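Long-range contact in methyl transferase from Methanosarcina acetivorans (Methanosarcina acetivorans, PDB 6MRO), which probably transfers methyl groups from S-adenosylmethionine, and binds the product S-adenosyl-L-homocysteine and calcium ions: residues C41-K52 against K73-F83. The protein carries 1 engineered substitution. Residues are numbered along the deposited sequence; the frame is centred on the assembly and turned at random.
Sequences CGRGENAIMLAK and KAIERHVKVNF. With SAH (S-adenosyl-L-homocysteine), chain B.
Glu45 bends at its second torsion (chi2 -73°), and Lys73 bends at its third (chi3 -80°), which brings carboxylate and ammonium together where the two side chains cross at about a right angle. Lys73 NZ meets Glu45 OE1 at 2.8 Å and also donates to Arg43 O, from above that carbonyl plane. Arg77 reaches in with an extended chain. Its NH1 bonds Glu45 OE2 at 3.1 Å; OE2 lies near the guanidinium plane, but NH1 comes from above the carboxylate plane, the two planes being 56° apart. CG of Lys73 lies over one guanidinium face. A water joins Glu45 OE1 to Arg77 NH2, the latter link weak. With an alanine at Glu45, the Arg77 guanidinium, having lost its mate, is likely to be freer to turn. Lys52 NZ donates to Arg77 O at 3.0 Å, in the carbonyl plane. Ile48 CD1 rests on Lys73 CB and the Ala74 backbone N. Ala51 CB presses tightly on Val79 CG1, at 3.3 Å. Cys41 SG sits at the edge of the Phe83 ring, and Gly44 leaves room for that ring. Helix 45-51 follows a glycine-rich loop beside S-adenosyl-L-homocysteine, consistent with a Rossmann-type motif, and packs against the end of helix 64-76 and the lead into edge strand 82-85, next to strand 56-61.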
ATOM      1  N   CYS A  41      -2.685  -4.602  -3.521  1.00 15.57           N
ATOM      2  CA  CYS A  41      -2.289  -5.550  -2.493  1.00 15.31           C
ATOM      3  C   CYS A  41      -1.399  -6.682  -3.005  1.00 16.42           C
ATOM      4  O   CYS A  41      -0.860  -7.429  -2.181  1.00 17.29           O
ATOM      5  CB  CYS A  41      -3.524  -6.144  -1.828  1.00 15.60           C
ATOM      6  SG  CYS A  41      -4.552  -7.109  -2.993  1.00 18.40           S
ATOM      7  N   GLY A  42      -1.260  -6.850  -4.313  1.00 16.14           N
ATOM      8  CA  GLY A  42      -0.405  -7.928  -4.792  1.00 19.67           C
ATOM      9  C   GLY A  42      -0.876  -9.283  -4.298  1.00 16.73           C
ATOM     10  O   GLY A  42      -2.079  -9.552  -4.204  1.00 18.46           O
ATOM     11  N   ARG A  43       0.085 -10.155  -3.972  1.00 18.25           N
ATOM     12  CA  ARG A  43      -0.210 -11.520  -3.540  1.00 17.62           C
ATOM     13  C   ARG A  43      -0.528 -11.625  -2.049  1.00 17.41           C
ATOM     14  O   ARG A  43      -0.482 -12.734  -1.497  1.00 18.09           O
ATOM     15  CB  ARG A  43       0.949 -12.447  -3.918  1.00 20.00           C
ATOM     16  CG  ARG A  43       0.891 -12.831  -5.370  1.00 20.64           C
ATOM     17  CD  ARG A  43       2.114 -13.604  -5.843  1.00 23.24           C
ATOM     18  NE  ARG A  43       1.848 -14.205  -7.146  1.00 22.06           N
ATOM     19  CZ  ARG A  43       2.730 -14.263  -8.137  1.00 22.41           C
ATOM     20  NH1 ARG A  43       2.399 -14.850  -9.290  1.00 25.11           N
ATOM     21  NH2 ARG A  43       3.921 -13.670  -8.006  1.00 22.59           N
ATOM     22  N   GLY A  44      -0.822 -10.496  -1.385  1.00 16.68           N
ATOM     23  CA  GLY A  44      -1.624 -10.498  -0.171  1.00 16.86           C
ATOM     24  C   GLY A  44      -0.925 -10.648   1.167  1.00 19.12           C
ATOM     25  O   GLY A  44      -1.621 -10.806   2.177  1.00 18.74           O
ATOM     26  N   GLU A  45       0.412 -10.574   1.226  1.00 17.43           N
ATOM     27  CA  GLU A  45       1.098 -10.787   2.505  1.00 17.27           C
ATOM     28  C   GLU A  45       0.690  -9.748   3.555  1.00 17.11           C
ATOM     29  O   GLU A  45       0.332 -10.101   4.687  1.00 16.98           O
ATOM     30  CB  GLU A  45       2.616 -10.790   2.316  1.00 18.21           C
ATOM     31  CG  GLU A  45       3.110 -11.964   1.522  1.00 19.15           C
ATOM     32  CD  GLU A  45       3.067 -13.269   2.304  1.00 23.60           C
ATOM     33  OE1 GLU A  45       3.115 -14.326   1.648  1.00 24.93           O
ATOM     34  OE2 GLU A  45       2.997 -13.247   3.555  1.00 24.68           O
ATOM     35  N   ASN A  46       0.719  -8.464   3.200  1.00 15.79           N
ATOM     36  CA  ASN A  46       0.368  -7.449   4.192  1.00 15.59           C
ATOM     37  C   ASN A  46      -1.102  -7.542   4.573  1.00 17.45           C
ATOM     38  O   ASN A  46      -1.463  -7.349   5.741  1.00 17.04           O
ATOM     39  CB  ASN A  46       0.683  -6.053   3.666  1.00 15.02           C
ATOM     40  CG  ASN A  46       2.173  -5.800   3.544  1.00 16.06           C
ATOM     41  OD1 ASN A  46       2.943  -6.215   4.409  1.00 18.30           O
ATOM     42  ND2 ASN A  46       2.578  -5.064   2.505  1.00 15.16           N
ATOM     43  N   ALA A  47      -1.961  -7.837   3.598  1.00 16.38           N
ATOM     44  CA  ALA A  47      -3.394  -7.903   3.869  1.00 16.13           C
ATOM     45  C   ALA A  47      -3.710  -9.045   4.819  1.00 16.90           C
ATOM     46  O   ALA A  47      -4.493  -8.881   5.761  1.00 17.97           O
ATOM     47  CB  ALA A  47      -4.160  -8.070   2.553  1.00 16.48           C
ATOM     48  N   ILE A  48      -3.077 -10.201   4.606  1.00 17.21           N
ATOM     49  CA  ILE A  48      -3.287 -11.339   5.491  1.00 21.43           C
ATOM     50  C   ILE A  48      -2.780 -11.018   6.889  1.00 21.50           C
ATOM     51  O   ILE A  48      -3.400 -11.379   7.893  1.00 21.21           O
ATOM     52  CB  ILE A  48      -2.613 -12.593   4.896  1.00 21.46           C
ATOM     53  CG1 ILE A  48      -3.384 -13.051   3.648  1.00 22.84           C
ATOM     54  CG2 ILE A  48      -2.552 -13.709   5.929  1.00 21.82           C
ATOM     55  CD1 ILE A  48      -2.666 -14.109   2.817  1.00 19.49           C
ATOM     56  N   MET A  49      -1.658 -10.313   6.979  1.00 19.55           N
ATOM     57  CA  MET A  49      -1.137  -9.944   8.290  0.50 21.85           C
ATOM     58  C   MET A  49      -2.144  -9.086   9.055  1.00 19.48           C
ATOM     59  O   MET A  49      -2.395  -9.314  10.248  1.00 21.09           O
ATOM     60  CB  MET A  49       0.200  -9.223   8.118  0.50 22.37           C
ATOM     61  CG  MET A  49       0.908  -8.964   9.417  0.50 25.10           C
ATOM     62  SD  MET A  49       0.416  -7.353  10.030  0.50 26.67           S
ATOM     63  CE  MET A  49       1.189  -6.274   8.826  0.50 23.23           C
ATOM     64  N   LEU A  50      -2.727  -8.094   8.389  1.00 20.22           N
ATOM     65  CA  LEU A  50      -3.725  -7.249   9.046  0.80 19.70           C
ATOM     66  C   LEU A  50      -4.923  -8.073   9.490  1.00 20.97           C
ATOM     67  O   LEU A  50      -5.467  -7.865  10.580  1.00 19.14           O
ATOM     68  CB  LEU A  50      -4.179  -6.139   8.098  0.80 19.96           C
ATOM     69  CG  LEU A  50      -3.185  -4.987   7.915  0.80 23.10           C
ATOM     70  CD1 LEU A  50      -3.804  -3.844   7.117  0.80 25.98           C
ATOM     71  CD2 LEU A  50      -2.721  -4.509   9.264  0.80 24.05           C
ATOM     72  N   ALA A  51      -5.342  -9.022   8.644  1.00 18.56           N
ATOM     73  CA  ALA A  51      -6.459  -9.897   8.974  1.00 19.47           C
ATOM     74  C   ALA A  51      -6.148 -10.766  10.183  1.00 24.81           C
ATOM     75  O   ALA A  51      -7.026 -11.011  11.018  1.00 24.49           O
ATOM     76  CB  ALA A  51      -6.817 -10.756   7.755  1.00 22.70           C
ATOM     77  N   LYS A  52      -4.906 -11.248  10.307  0.50 24.16           N
ATOM     78  CA  LYS A  52      -4.531 -12.051  11.468  0.50 24.11           C
ATOM     79  C   LYS A  52      -4.327 -11.211  12.721  0.50 25.20           C
ATOM     80  O   LYS A  52      -4.088 -11.774  13.794  0.50 26.77           O
ATOM     81  CB  LYS A  52      -3.255 -12.860  11.183  0.50 23.50           C
ATOM     82  CG  LYS A  52      -3.503 -14.221  10.536  0.50 25.92           C
ATOM     83  CD  LYS A  52      -2.282 -15.130  10.652  0.50 28.46           C
ATOM     84  CE  LYS A  52      -2.292 -16.220   9.583  0.50 29.74           C
ATOM     85  NZ  LYS A  52      -3.183 -17.373   9.920  0.50 33.82           N
ATOM     86  N   LYS A  73      -3.701 -18.078  -0.853  1.00 25.37           N
ATOM     87  CA  LYS A  73      -2.875 -17.948   0.342  1.00 26.47           C
ATOM     88  C   LYS A  73      -3.741 -17.785   1.585  1.00 28.44           C
ATOM     89  O   LYS A  73      -3.517 -18.447   2.608  1.00 28.40           O
ATOM     90  CB  LYS A  73      -1.941 -16.746   0.170  1.00 29.13           C
ATOM     91  CG  LYS A  73      -0.640 -16.775   0.925  1.00 32.17           C
ATOM     92  CD  LYS A  73       0.159 -15.483   0.636  1.00 31.17           C
ATOM     93  CE  LYS A  73       0.883 -15.557  -0.713  1.00 28.97           C
ATOM     94  NZ  LYS A  73       1.856 -14.440  -0.898  1.00 26.82           N
ATOM     95  N   ALA A  74      -4.730 -16.887   1.516  1.00 26.31           N
ATOM     96  CA  ALA A  74      -5.652 -16.696   2.629  1.00 29.86           C
ATOM     97  C   ALA A  74      -6.396 -17.986   2.958  1.00 30.87           C
ATOM     98  O   ALA A  74      -6.580 -18.322   4.133  1.00 33.60           O
ATOM     99  CB  ALA A  74      -6.640 -15.573   2.302  1.00 29.63           C
ATOM    100  N   ILE A  75      -6.823 -18.726   1.934  1.00 28.61           N
ATOM    101  CA  ILE A  75      -7.504 -19.998   2.168  1.00 32.79           C
ATOM    102  C   ILE A  75      -6.555 -20.981   2.843  1.00 38.01           C
ATOM    103  O   ILE A  75      -6.908 -21.636   3.832  1.00 41.63           O
ATOM    104  CB  ILE A  75      -8.055 -20.552   0.843  1.00 37.55           C
ATOM    105  CG1 ILE A  75      -9.269 -19.730   0.394  1.00 40.08           C
ATOM    106  CG2 ILE A  75      -8.416 -22.034   0.977  1.00 38.36           C
ATOM    107  CD1 ILE A  75      -9.506 -19.761  -1.100  1.00 41.63           C
ATOM    108  N   GLU A  76      -5.324 -21.075   2.333  1.00 38.55           N
ATOM    109  CA  GLU A  76      -4.330 -21.961   2.928  1.00 41.16           C
ATOM    110  C   GLU A  76      -4.071 -21.612   4.386  1.00 39.68           C
ATOM    111  O   GLU A  76      -3.945 -22.503   5.233  1.00 39.19           O
ATOM    112  CB  GLU A  76      -3.026 -21.900   2.128  1.00 43.62           C
ATOM    113  CG  GLU A  76      -2.128 -23.102   2.338  1.00 46.90           C
ATOM    114  CD  GLU A  76      -2.805 -24.414   1.960  1.00 51.88           C
ATOM    115  OE1 GLU A  76      -3.292 -25.118   2.867  1.00 56.98           O
ATOM    116  OE2 GLU A  76      -2.837 -24.746   0.757  1.00 53.29           O
ATOM    117  N   ARG A  77      -4.000 -20.323   4.703  1.00 38.49           N
ATOM    118  CA  ARG A  77      -3.653 -19.886   6.046  1.00 38.51           C
ATOM    119  C   ARG A  77      -4.872 -19.636   6.928  1.00 35.70           C
ATOM    120  O   ARG A  77      -4.726 -19.048   8.007  1.00 39.75           O
ATOM    121  CB  ARG A  77      -2.782 -18.637   5.970  1.00 38.64           C
ATOM    122  CG  ARG A  77      -1.516 -18.888   5.183  1.00 39.01           C
ATOM    123  CD  ARG A  77      -0.842 -17.606   4.770  1.00 39.76           C
ATOM    124  NE  ARG A  77       0.377 -17.870   4.010  1.00 40.94           N
ATOM    125  CZ  ARG A  77       1.228 -16.928   3.610  1.00 41.85           C
ATOM    126  NH1 ARG A  77       0.993 -15.653   3.890  1.00 38.77           N
ATOM    127  NH2 ARG A  77       2.309 -17.264   2.921  1.00 46.67           N
ATOM    128  N   HIS A  78      -6.058 -20.066   6.491  1.00 31.66           N
ATOM    129  CA  HIS A  78      -7.273 -20.040   7.308  1.00 34.68           C
ATOM    130  C   HIS A  78      -7.595 -18.629   7.788  1.00 35.91           C
ATOM    131  O   HIS A  78      -7.891 -18.395   8.961  1.00 39.74           O
ATOM    132  CB  HIS A  78      -7.159 -21.013   8.483  1.00 40.12           C
ATOM    133  CG  HIS A  78      -6.632 -22.355   8.086  1.00 52.07           C
ATOM    134  ND1 HIS A  78      -7.411 -23.302   7.454  1.00 56.65           N
ATOM    135  CD2 HIS A  78      -5.396 -22.898   8.195  1.00 55.01           C
ATOM    136  CE1 HIS A  78      -6.682 -24.376   7.209  1.00 58.16           C
ATOM    137  NE2 HIS A  78      -5.455 -24.156   7.646  1.00 57.25           N
ATOM    138  N   VAL A  79      -7.585 -17.698   6.870  1.00 34.70           N
ATOM    139  CA  VAL A  79      -7.859 -16.332   7.191  1.00 33.60           C
ATOM    140  C   VAL A  79      -8.866 -15.780   6.203  1.00 31.36           C
ATOM    141  O   VAL A  79      -8.852 -16.112   5.083  1.00 33.08           O
ATOM    142  CB  VAL A  79      -6.548 -15.521   7.136  1.00 36.53           C
ATOM    143  CG1 VAL A  79      -6.822 -14.072   7.348  1.00 37.65           C
ATOM    144  CG2 VAL A  79      -5.552 -16.006   8.128  1.00 40.87           C
ATOM    145  N   LYS A  80      -9.747 -14.918   6.654  1.00 31.25           N
ATOM    146  CA  LYS A  80     -10.731 -14.356   5.803  1.00 32.19           C
ATOM    147  C   LYS A  80     -10.308 -12.988   5.352  1.00 34.24           C
ATOM    148  O   LYS A  80     -10.029 -12.163   6.156  1.00 38.28           O
ATOM    149  CB  LYS A  80     -12.044 -14.178   6.548  1.00 35.86           C
ATOM    150  CG  LYS A  80     -12.672 -15.438   7.083  1.00 45.05           C
ATOM    151  CD  LYS A  80     -13.092 -16.416   5.990  1.00 50.19           C
ATOM    152  CE  LYS A  80     -13.791 -17.663   6.483  1.00 53.99           C
ATOM    153  NZ  LYS A  80     -14.125 -18.540   5.327  1.00 54.81           N
ATOM    154  N   VAL A  81     -10.228 -12.780   4.053  1.00 27.38           N
ATOM    155  CA  VAL A  81      -9.900 -11.508   3.477  1.00 26.78           C
ATOM    156  C   VAL A  81     -10.745 -11.344   2.241  1.00 25.59           C
ATOM    157  O   VAL A  81     -10.971 -12.303   1.569  1.00 26.42           O
ATOM    158  CB  VAL A  81      -8.441 -11.375   3.030  1.00 28.38           C
ATOM    159  CG1 VAL A  81      -8.207 -10.014   2.418  1.00 25.93           C
ATOM    160  CG2 VAL A  81      -7.475 -11.610   4.141  1.00 31.64           C
ATOM    161  N   ASN A  82     -11.193 -10.126   1.958  1.00 21.34           N
ATOM    162  CA  ASN A  82     -11.983  -9.779   0.772  1.00 22.64           C
ATOM    163  C   ASN A  82     -11.028  -9.276  -0.314  1.00 21.12           C
ATOM    164  O   ASN A  82     -10.719  -8.088  -0.398  1.00 24.04           O
ATOM    165  CB  ASN A  82     -13.037  -8.743   1.155  1.00 23.16           C
ATOM    166  CG  ASN A  82     -13.910  -8.306  -0.005  1.00 25.96           C
ATOM    167  OD1 ASN A  82     -14.315  -9.105  -0.842  1.00 29.50           O
ATOM    168  ND2 ASN A  82     -14.218  -7.013  -0.043  1.00 28.66           N
ATOM    169  N   PHE A  83     -10.539 -10.193  -1.153  1.00 23.07           N
ATOM    170  CA  PHE A  83      -9.615  -9.849  -2.234  1.00 21.24           C
ATOM    171  C   PHE A  83     -10.401  -9.610  -3.517  1.00 24.12           C
ATOM    172  O   PHE A  83     -11.203 -10.463  -3.929  1.00 25.42           O
ATOM    173  CB  PHE A  83      -8.590 -10.965  -2.460  1.00 23.14           C
ATOM    174  CG  PHE A  83      -7.449 -10.961  -1.478  1.00 22.99           C
ATOM    175  CD1 PHE A  83      -6.583  -9.881  -1.397  1.00 22.65           C
ATOM    176  CD2 PHE A  83      -7.236 -12.052  -0.644  1.00 23.57           C
ATOM    177  CE1 PHE A  83      -5.529  -9.884  -0.496  1.00 21.06           C
ATOM    178  CE2 PHE A  83      -6.191 -12.066   0.249  1.00 20.25           C
ATOM    179  CZ  PHE A  83      -5.334 -10.976   0.327  1.00 21.01           C
TER
HETATM  180  N   SAH B 201       1.484  -4.319  -2.183  1.00 14.59           N
HETATM  181  CA  SAH B 201       2.064  -5.516  -2.821  1.00 14.90           C
HETATM  182  CB  SAH B 201       2.325  -5.260  -4.300  1.00 15.24           C
HETATM  183  CG  SAH B 201       3.137  -3.994  -4.571  1.00 17.86           C
HETATM  184  SD  SAH B 201       3.609  -3.792  -6.304  1.00 18.28           S
HETATM  185  C   SAH B 201       3.354  -5.952  -2.144  1.00 19.19           C
HETATM  186  O   SAH B 201       3.878  -5.247  -1.268  1.00 17.37           O
HETATM  187  OXT SAH B 201       3.893  -7.017  -2.481  1.00 20.22           O
HETATM  188  C5' SAH B 201       2.289  -2.628  -6.767  1.00 18.96           C
HETATM  189  C4' SAH B 201       0.946  -3.316  -7.016  1.00 19.05           C
HETATM  190  O4' SAH B 201      -0.014  -2.333  -7.381  1.00 22.38           O
HETATM  191  C3' SAH B 201       0.949  -4.374  -8.118  1.00 16.93           C
HETATM  192  O3' SAH B 201       0.437  -5.576  -7.562  1.00 16.83           O
HETATM  193  C2' SAH B 201       0.053  -3.779  -9.195  1.00 19.04           C
HETATM  194  O2' SAH B 201      -0.695  -4.728  -9.941  1.00 20.99           O
HETATM  195  C1' SAH B 201      -0.851  -2.861  -8.389  1.00 17.40           C
HETATM  196  N9  SAH B 201      -1.429  -1.730  -9.123  1.00 22.07           N
HETATM  197  C8  SAH B 201      -0.795  -0.845  -9.967  1.00 23.00           C
HETATM  198  N7  SAH B 201      -1.695   0.066 -10.378  1.00 22.27           N
HETATM  199  C5  SAH B 201      -2.884  -0.214  -9.791  1.00 22.76           C
HETATM  200  C6  SAH B 201      -4.140   0.383  -9.859  1.00 24.55           C
HETATM  201  N6  SAH B 201      -4.342   1.453 -10.617  1.00 26.03           N
HETATM  202  N1  SAH B 201      -5.174  -0.150  -9.135  1.00 19.99           N
HETATM  203  C2  SAH B 201      -4.975  -1.263  -8.339  1.00 19.05           C
HETATM  204  N3  SAH B 201      -3.738  -1.867  -8.279  1.00 19.09           N
HETATM  205  C4  SAH B 201      -2.716  -1.330  -8.988  1.00 19.76           C
HETATM  206  O   HOH W   1       4.309 -16.707   1.215  1.00 30.00           O